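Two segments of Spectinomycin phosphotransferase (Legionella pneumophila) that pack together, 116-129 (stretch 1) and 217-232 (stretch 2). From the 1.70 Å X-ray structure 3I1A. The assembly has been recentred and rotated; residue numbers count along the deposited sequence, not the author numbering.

Stretch 1 (116-129) KQWKQLGKVLRQIH
Stretch 2 (217-232) NVLVGNEESIYIIDWD

Two glutamine side chains, one helical turn apart, reach from a helix to the end of a β-hairpin turn and bond to it with their amide groups. Gln-117 (chi1 m, chi2 t) gives its NE2 to the backbone O of Glu-224 at 2.8 Å, nearly linear at 168°. Gln-120 (chi1 t, chi2 t) uses both ends of its amide: OE1 accepts from the backbone N of Ile-226 at 3.1 Å, while NE2 donates to OG of Ser-225 at 2.9 Å. A primary amide suits this place because it carries a donor and an acceptor side by side, which lets Gln-120 serve the backbone N of Ile-226 and the hydroxyl of Ser-225 at once, while Gln-117 uses its donor here. Ser-225 OG (chi1 t) in turn donates to the O of Ile-226, 3.2 Å away.

Residues 116-129 are helical throughout, with phi/psi near -65/-40 and a run of bonds from Gln-120 N to Lys-116 O (3.0 Å) through His-129 N to Leu-125 O (2.9 Å). In the second stretch, strands 218-220 and 226-228 run antiparallel: Leu-219 N to Tyr-227 O and Tyr-227 N to Leu-219 O are both 2.8 Å. Between them the chain turns through Glu-223 (68/14) and Glu-224 (65/20), both of positive phi; Gly-221 N to Ser-225 O, 2.8 Å, closes the turn. The helix and strand 226-228 run in broadly the same direction, their axes crossing at -37° with a closest approach of 9.2 Å. The register is set where Gln-117 CA lies 6.5 Å from Ile-226 CA.

Further along, the contact becomes apolar. Ile-226 and Ile-228 point toward the helix, whereas Tyr-227 between them points away, as strand alternation requires. Ile-226 (chi1 p, chi2 121°, between wells) places CG2 3.7 Å from Gln-117 CB, against the aliphatic part of that side chain, and CD1 4.1 Å from Leu-121 CD1.

Ile-228 (m, t) extends CD1 among three helix residues: 4.0 Å from Leu-121 CD1, 3.8 Å from Val-124 CG1 and 3.8 Å from Ile-128 CD1. Leu-121 (t, p) starts sideways, but its end comes nearer, and its CD1 also lies 4.2 Å from Val-218 CG2 on the neighbouring strand. Branched aliphatic chains suit these positions, filling space without polar groups to satisfy.

Ile-128 (m, t) ends the contact, its CD1 3.8 Å from CH2 of Trp-231 at the edge of the indole, near the ring plane. Trp-231 (chi1 m, chi2 98°) is tethered by NE1 to the O of Ile-228 at 3.0 Å, so its polar nitrogen is satisfied while its carbon edge meets the isoleucine.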

# COMPACT_ATOMS: atom_id res chain seq x y z
N LYS A 116 -22.82 3.17 1.00
CA LYS A 116 -22.65 4.02 -0.17
C LYS A 116 -21.17 4.11 -0.55
O LYS A 116 -20.79 4.00 -1.74
CB LYS A 116 -23.24 5.40 0.12
CG LYS A 116 -23.19 6.36 -1.04
CD LYS A 116 -24.00 7.61 -0.71
CE LYS A 116 -24.12 8.53 -1.90
NZ LYS A 116 -24.85 9.76 -1.50
N GLN A 117 -20.31 4.27 0.45
CA GLN A 117 -18.87 4.34 0.21
C GLN A 117 -18.29 3.00 -0.27
O GLN A 117 -17.34 2.98 -1.03
CB GLN A 117 -18.15 4.85 1.46
CG GLN A 117 -18.56 6.28 1.79
CD GLN A 117 -18.16 6.75 3.19
OE1 GLN A 117 -17.97 5.96 4.10
NE2 GLN A 117 -18.08 8.06 3.37
N TRP A 118 -18.86 1.89 0.18
CA TRP A 118 -18.36 0.59 -0.27
C TRP A 118 -18.67 0.47 -1.76
O TRP A 118 -17.84 0.00 -2.52
CB TRP A 118 -19.03 -0.55 0.47
CG TRP A 118 -18.33 -0.89 1.75
CD1 TRP A 118 -18.78 -0.65 3.01
CD2 TRP A 118 -17.07 -1.55 1.88
NE1 TRP A 118 -17.87 -1.13 3.94
CE2 TRP A 118 -16.81 -1.68 3.27
CE3 TRP A 118 -16.13 -2.04 0.97
CZ2 TRP A 118 -15.65 -2.29 3.76
CZ3 TRP A 118 -14.97 -2.65 1.46
CH2 TRP A 118 -14.74 -2.77 2.85
N LYS A 119 -19.86 0.91 -2.15
CA LYS A 119 -20.24 0.87 -3.56
C LYS A 119 -19.32 1.75 -4.40
O LYS A 119 -18.87 1.34 -5.48
CB LYS A 119 -21.70 1.29 -3.74
CG LYS A 119 -22.68 0.26 -3.21
CD LYS A 119 -24.15 0.68 -3.39
CE LYS A 119 -25.07 -0.37 -2.72
NZ LYS A 119 -26.50 0.05 -2.63
N GLN A 120 -19.04 2.96 -3.90
CA GLN A 120 -18.17 3.91 -4.59
C GLN A 120 -16.76 3.31 -4.72
O GLN A 120 -16.11 3.46 -5.76
CB GLN A 120 -18.10 5.22 -3.80
CG GLN A 120 -17.15 6.24 -4.41
CD GLN A 120 -17.05 7.54 -3.62
OE1 GLN A 120 -17.30 7.57 -2.40
NE2 GLN A 120 -16.66 8.62 -4.31
N LEU A 121 -16.30 2.60 -3.68
CA LEU A 121 -14.97 1.99 -3.75
C LEU A 121 -14.97 0.93 -4.85
O LEU A 121 -13.99 0.80 -5.62
CB LEU A 121 -14.57 1.38 -2.40
CG LEU A 121 -13.26 0.57 -2.38
CD1 LEU A 121 -12.06 1.49 -2.69
CD2 LEU A 121 -13.08 -0.08 -1.01
N GLY A 122 -16.05 0.15 -4.93
CA GLY A 122 -16.14 -0.86 -5.98
C GLY A 122 -16.15 -0.20 -7.36
O GLY A 122 -15.49 -0.67 -8.29
N LYS A 123 -16.92 0.88 -7.51
CA LYS A 123 -16.97 1.60 -8.79
C LYS A 123 -15.59 2.14 -9.21
O LYS A 123 -15.17 2.00 -10.35
CB LYS A 123 -17.97 2.76 -8.68
CG LYS A 123 -18.09 3.69 -9.89
CD LYS A 123 -19.05 4.87 -9.55
CE LYS A 123 -18.79 5.46 -8.14
NZ LYS A 123 -19.48 6.78 -7.77
N VAL A 124 -14.87 2.73 -8.26
CA VAL A 124 -13.56 3.31 -8.54
C VAL A 124 -12.49 2.26 -8.84
O VAL A 124 -11.69 2.42 -9.76
CB VAL A 124 -13.10 4.23 -7.37
CG1 VAL A 124 -11.66 4.68 -7.57
CG2 VAL A 124 -14.03 5.44 -7.31
N LEU A 125 -12.49 1.18 -8.08
CA LEU A 125 -11.49 0.16 -8.34
C LEU A 125 -11.79 -0.49 -9.69
O LEU A 125 -10.87 -0.88 -10.40
CB LEU A 125 -11.46 -0.86 -7.22
CG LEU A 125 -10.20 -1.71 -7.13
CD1 LEU A 125 -8.97 -0.81 -7.03
CD2 LEU A 125 -10.27 -2.59 -5.90
N ARG A 126 -13.06 -0.60 -10.08
CA ARG A 126 -13.33 -1.18 -11.40
C ARG A 126 -12.81 -0.21 -12.47
O ARG A 126 -12.27 -0.63 -13.50
CB ARG A 126 -14.84 -1.42 -11.58
CG ARG A 126 -15.24 -2.01 -12.95
CD ARG A 126 -14.70 -3.42 -13.15
NE ARG A 126 -15.01 -3.96 -14.48
CZ ARG A 126 -16.22 -4.38 -14.87
NH1 ARG A 126 -17.26 -4.34 -14.03
NH2 ARG A 126 -16.40 -4.84 -16.11
N GLN A 127 -12.98 1.09 -12.24
CA GLN A 127 -12.51 2.11 -13.17
C GLN A 127 -11.01 2.00 -13.37
O GLN A 127 -10.50 2.12 -14.49
CB GLN A 127 -12.78 3.52 -12.64
CG GLN A 127 -14.13 4.12 -12.99
CD GLN A 127 -14.15 5.61 -12.69
OE1 GLN A 127 -14.16 6.01 -11.54
NE2 GLN A 127 -14.11 6.44 -13.74
N ILE A 128 -10.30 1.79 -12.27
CA ILE A 128 -8.85 1.66 -12.29
C ILE A 128 -8.47 0.41 -13.07
O ILE A 128 -7.63 0.46 -13.97
CB ILE A 128 -8.28 1.62 -10.84
CG1 ILE A 128 -8.43 2.99 -10.18
CG2 ILE A 128 -6.79 1.21 -10.87
CD1 ILE A 128 -8.39 2.94 -8.64
N HIS A 129 -9.10 -0.71 -12.75
CA HIS A 129 -8.76 -1.95 -13.43
C HIS A 129 -9.07 -1.91 -14.93
O HIS A 129 -8.46 -2.64 -15.69
CB HIS A 129 -9.50 -3.13 -12.79
CG HIS A 129 -9.06 -3.42 -11.39
ND1 HIS A 129 -9.72 -4.29 -10.56
CD2 HIS A 129 -7.98 -2.98 -10.70
CE1 HIS A 129 -9.07 -4.37 -9.40
NE2 HIS A 129 -8.01 -3.59 -9.47
N ASN A 217 -5.50 2.47 3.34
CA ASN A 217 -5.28 3.25 2.13
C ASN A 217 -6.52 3.85 1.47
O ASN A 217 -6.50 4.31 0.32
CB ASN A 217 -4.45 2.43 1.15
CG ASN A 217 -3.00 2.36 1.60
OD1 ASN A 217 -2.50 3.30 2.22
ND2 ASN A 217 -2.32 1.27 1.29
N VAL A 218 -7.61 3.85 2.23
CA VAL A 218 -8.81 4.52 1.75
C VAL A 218 -9.12 5.60 2.79
O VAL A 218 -9.22 5.30 3.98
CB VAL A 218 -10.03 3.58 1.67
CG1 VAL A 218 -11.24 4.39 1.22
CG2 VAL A 218 -9.78 2.46 0.69
N LEU A 219 -9.26 6.84 2.35
CA LEU A 219 -9.60 7.93 3.26
C LEU A 219 -11.02 8.35 2.95
O LEU A 219 -11.46 8.26 1.81
CB LEU A 219 -8.68 9.13 3.06
CG LEU A 219 -7.18 8.88 3.25
CD1 LEU A 219 -6.45 10.18 3.14
CD2 LEU A 219 -6.92 8.25 4.59
N VAL A 220 -11.75 8.80 3.96
CA VAL A 220 -13.12 9.27 3.77
C VAL A 220 -13.01 10.77 3.92
O VAL A 220 -12.77 11.26 5.03
CB VAL A 220 -14.07 8.70 4.83
CG1 VAL A 220 -15.46 9.31 4.66
CG2 VAL A 220 -14.12 7.20 4.72
N GLY A 221 -13.18 11.51 2.83
CA GLY A 221 -12.99 12.94 2.94
C GLY A 221 -14.16 13.85 2.68
O GLY A 221 -15.28 13.59 3.13
N ASN A 222 -13.86 14.93 1.96
CA ASN A 222 -14.84 15.94 1.61
C ASN A 222 -16.03 15.35 0.90
O ASN A 222 -15.88 14.51 -0.00
N GLU A 223 -17.21 15.80 1.30
CA GLU A 223 -18.44 15.31 0.70
C GLU A 223 -18.70 13.86 1.04
O GLU A 223 -19.54 13.21 0.41
N GLU A 224 -17.98 13.33 2.02
CA GLU A 224 -18.16 11.94 2.40
C GLU A 224 -17.74 11.02 1.24
O GLU A 224 -18.16 9.86 1.17
CB GLU A 224 -19.61 11.68 2.77
N SER A 225 -16.93 11.55 0.33
CA SER A 225 -16.43 10.75 -0.79
C SER A 225 -15.19 10.02 -0.29
O SER A 225 -14.57 10.45 0.66
CB SER A 225 -16.01 11.64 -1.96
OG SER A 225 -15.39 10.88 -2.99
N ILE A 226 -14.86 8.90 -0.92
CA ILE A 226 -13.65 8.15 -0.57
C ILE A 226 -12.46 8.63 -1.43
O ILE A 226 -12.65 9.25 -2.48
CB ILE A 226 -13.84 6.63 -0.80
CG1 ILE A 226 -14.11 6.35 -2.27
CG2 ILE A 226 -15.00 6.10 0.05
CD1 ILE A 226 -13.10 5.42 -2.88
N TYR A 227 -11.25 8.34 -0.98
CA TYR A 227 -10.03 8.66 -1.72
C TYR A 227 -9.11 7.48 -1.53
O TYR A 227 -8.99 6.98 -0.41
CB TYR A 227 -9.35 9.93 -1.19
CG TYR A 227 -10.15 11.16 -1.53
CD1 TYR A 227 -9.99 11.79 -2.75
CD2 TYR A 227 -11.18 11.58 -0.69
CE1 TYR A 227 -10.87 12.82 -3.16
CE2 TYR A 227 -12.05 12.59 -1.08
CZ TYR A 227 -11.89 13.20 -2.31
OH TYR A 227 -12.81 14.15 -2.72
N ILE A 228 -8.51 7.01 -2.61
CA ILE A 228 -7.56 5.90 -2.52
C ILE A 228 -6.16 6.49 -2.50
O ILE A 228 -5.80 7.23 -3.41
CB ILE A 228 -7.68 4.94 -3.72
CG1 ILE A 228 -9.05 4.26 -3.70
CG2 ILE A 228 -6.55 3.88 -3.63
CD1 ILE A 228 -9.30 3.40 -4.93
N ILE A 229 -5.37 6.16 -1.47
CA ILE A 229 -4.03 6.71 -1.34
C ILE A 229 -2.93 5.65 -1.45
O ILE A 229 -3.21 4.46 -1.57
CB ILE A 229 -3.84 7.48 0.01
CG1 ILE A 229 -4.08 6.55 1.21
CG2 ILE A 229 -4.82 8.67 0.05
CD1 ILE A 229 -3.60 7.14 2.53
N ASP A 230 -1.70 6.15 -1.45
CA ASP A 230 -0.45 5.39 -1.56
C ASP A 230 -0.30 4.73 -2.92
O ASP A 230 -0.42 3.51 -3.05
CB ASP A 230 -0.32 4.34 -0.48
CG ASP A 230 1.06 3.66 -0.51
OD1 ASP A 230 1.82 3.89 -1.48
OD2 ASP A 230 1.37 2.90 0.42
N TRP A 231 0.01 5.54 -3.91
CA TRP A 231 0.20 5.09 -5.27
C TRP A 231 1.68 4.97 -5.60
O TRP A 231 2.08 5.13 -6.75
CB TRP A 231 -0.49 6.08 -6.21
CG TRP A 231 -1.97 5.92 -6.19
CD1 TRP A 231 -2.89 6.65 -5.47
CD2 TRP A 231 -2.70 4.89 -6.85
NE1 TRP A 231 -4.15 6.12 -5.65
CE2 TRP A 231 -4.05 5.04 -6.50
CE3 TRP A 231 -2.33 3.84 -7.71
CZ2 TRP A 231 -5.04 4.19 -6.97
CZ3 TRP A 231 -3.31 2.99 -8.18
CH2 TRP A 231 -4.65 3.17 -7.81
N ASP A 232 2.48 4.65 -4.58
CA ASP A 232 3.94 4.54 -4.76
C ASP A 232 4.40 3.30 -5.51
O ASP A 232 5.40 3.34 -6.21
CB ASP A 232 4.67 4.59 -3.41
CG ASP A 232 4.70 5.99 -2.83
OD1 ASP A 232 4.52 6.95 -3.61
OD2 ASP A 232 4.91 6.13 -1.60